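Local coordinates for beta-galacturonidase (Eisenbergiella tayi, PDB 6NCW), which probably hydrolyses terminal beta-linked galacturonic acid residues as a glycoside hydrolase family 2 beta-galacturonidase of a human gut bacterium, at residues A[445-448]-A[449-453]. Residues are numbered along the deposited sequence; the frame is centred on the assembly and turned at random.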
loop_
_atom_site.group_PDB
_atom_site.type_symbol
_atom_site.label_atom_id
_atom_site.label_comp_id
_atom_site.label_asym_id
_atom_site.label_seq_id
_atom_site.Cartn_x
_atom_site.Cartn_y
_atom_site.Cartn_z
ATOM N N GLU A 445 32.729 -4.390 -22.084
ATOM C CA GLU A 445 33.356 -5.706 -22.097
ATOM C C GLU A 445 32.609 -6.666 -23.021
ATOM O O GLU A 445 33.232 -7.406 -23.792
ATOM C CB GLU A 445 33.422 -6.263 -20.677
ATOM C CG GLU A 445 33.662 -7.754 -20.657
ATOM C CD GLU A 445 33.748 -8.339 -19.257
ATOM O OE1 GLU A 445 33.700 -9.583 -19.134
ATOM O OE2 GLU A 445 33.884 -7.567 -18.285
ATOM N N LEU A 446 31.271 -6.660 -22.966
ATOM C CA LEU A 446 30.474 -7.497 -23.867
ATOM C C LEU A 446 30.640 -7.067 -25.321
ATOM O O LEU A 446 30.821 -7.908 -26.211
ATOM C CB LEU A 446 29.001 -7.446 -23.467
ATOM C CG LEU A 446 28.018 -8.145 -24.429
ATOM C CD1 LEU A 446 28.311 -9.647 -24.591
ATOM C CD2 LEU A 446 26.570 -7.917 -23.971
ATOM N N TYR A 447 30.578 -5.760 -25.585
ATOM C CA TYR A 447 30.632 -5.287 -26.967
ATOM C C TYR A 447 31.977 -5.610 -27.610
ATOM O O TYR A 447 32.035 -6.115 -28.737
ATOM C CB TYR A 447 30.361 -3.785 -27.040
ATOM C CG TYR A 447 30.220 -3.341 -28.471
ATOM C CD1 TYR A 447 29.093 -3.688 -29.214
ATOM C CD2 TYR A 447 31.234 -2.631 -29.106
ATOM C CE1 TYR A 447 28.960 -3.310 -30.531
ATOM C CE2 TYR A 447 31.111 -2.248 -30.432
ATOM C CZ TYR A 447 29.978 -2.593 -31.138
ATOM O OH TYR A 447 29.856 -2.222 -32.458
ATOM N N GLN A 448 33.067 -5.339 -26.892
ATOM C CA GLN A 448 34.401 -5.636 -27.400
ATOM C C GLN A 448 34.572 -7.124 -27.682
ATOM O O GLN A 448 35.099 -7.503 -28.729
ATOM C CB GLN A 448 35.450 -5.140 -26.404
ATOM C CG GLN A 448 36.272 -3.964 -26.900
ATOM C CD GLN A 448 35.451 -2.705 -27.150
ATOM O OE1 GLN A 448 35.054 -2.009 -26.206
ATOM N NE2 GLN A 448 35.209 -2.393 -28.429
ATOM N N TRP A 449 34.115 -7.981 -26.770
ATOM C CA TRP A 449 34.166 -9.413 -27.035
ATOM C C TRP A 449 33.410 -9.774 -28.309
ATOM O O TRP A 449 33.887 -10.590 -29.105
ATOM C CB TRP A 449 33.596 -10.207 -25.859
ATOM C CG TRP A 449 33.526 -11.654 -26.186
ATOM C CD1 TRP A 449 34.530 -12.575 -26.061
ATOM C CD2 TRP A 449 32.398 -12.362 -26.727
ATOM N NE1 TRP A 449 34.095 -13.807 -26.484
ATOM C CE2 TRP A 449 32.790 -13.704 -26.899
ATOM C CE3 TRP A 449 31.093 -11.992 -27.068
ATOM C CZ2 TRP A 449 31.926 -14.679 -27.393
ATOM C CZ3 TRP A 449 30.233 -12.967 -27.566
ATOM C CH2 TRP A 449 30.654 -14.289 -27.725
ATOM N N ILE A 450 32.213 -9.202 -28.509
ATOM C CA ILE A 450 31.469 -9.504 -29.727
ATOM C C ILE A 450 32.279 -9.099 -30.952
ATOM O O ILE A 450 32.360 -9.852 -31.927
ATOM C CB ILE A 450 30.087 -8.823 -29.717
ATOM C CG1 ILE A 450 29.148 -9.493 -28.709
ATOM C CG2 ILE A 450 29.455 -8.901 -31.077
ATOM C CD1 ILE A 450 27.926 -8.647 -28.397
ATOM N N GLN A 451 32.918 -7.916 -30.913
ATOM C CA GLN A 451 33.621 -7.429 -32.100
ATOM C C GLN A 451 34.951 -8.141 -32.340
ATOM O O GLN A 451 35.337 -8.329 -33.499
ATOM C CB GLN A 451 33.867 -5.924 -32.008
ATOM C CG GLN A 451 32.634 -5.119 -31.765
ATOM C CD GLN A 451 31.530 -5.446 -32.746
ATOM O OE1 GLN A 451 31.712 -5.346 -33.957
ATOM N NE2 GLN A 451 30.380 -5.850 -32.229
ATOM N N ASN A 452 35.663 -8.538 -31.285
ATOM C CA ASN A 452 36.985 -9.147 -31.427
ATOM C C ASN A 452 36.982 -10.673 -31.408
ATOM O O ASN A 452 37.939 -11.274 -31.909
ATOM C CB ASN A 452 37.928 -8.678 -30.308
ATOM C CG ASN A 452 38.069 -7.171 -30.239
ATOM O OD1 ASN A 452 37.936 -6.475 -31.242
ATOM N ND2 ASN A 452 38.343 -6.660 -29.045
ATOM N N GLU A 453 35.966 -11.321 -30.823
ATOM C CA GLU A 453 36.046 -12.755 -30.553
ATOM C C GLU A 453 34.876 -13.576 -31.077
ATOM O O GLU A 453 34.858 -14.794 -30.862
ATOM C CB GLU A 453 36.172 -13.015 -29.042
ATOM C CG GLU A 453 37.295 -12.266 -28.358
ATOM C CD GLU A 453 38.667 -12.723 -28.829
ATOM O OE1 GLU A 453 38.803 -13.909 -29.223
ATOM O OE2 GLU A 453 39.609 -11.896 -28.812
#
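Tyr447 and Gln451, one helical turn apart, meet through the face of the phenol ring and the folded side chain of the glutamine. Gln451 CG lies 3.9 Å from the centroid of the Tyr447 ring, 25° off its normal, which meets the geometry of a CH-pi contact, displaced toward the CE2 rim. The amide continues over the same ring: Gln451 NE2 comes to 3.4 Å from Tyr447 CE1, and the amide and ring planes differ by 17°, so the two flat groups are nearly parallel. A bend at chi2 of Gln451 (-52°) folds the chain back to give this overlap. On the inner side of the helix, Leu446 CD1 touches Ile450 CD1 at 4.0 Å, a purely apolar contact, and both residues also pack against Tyr427 of strand 425-428.

The backbone fixes this spacing by four successive i to i+4 hydrogen bonds, from Trp449 N to Glu445 O at 3.2 Å through to Asn452 N to Gln448 O at 2.8 Å. Farther out, Gln451 OE1 accepts a hydrogen bond from Gly458 N in the loop after the helix, while Phe461 meets the Tyr447 ring edge-to-face. These residues belong to the last turns of helix 439-453, the helix of a beta-alpha-beta unit between strands 425-428 and 461-466 of the TIM barrel. The amide is thus held at its oxygen and laid flat on the ring, which restricts its rotation and ties the C-terminal end of the helix to the loop leading into the next barrel strand.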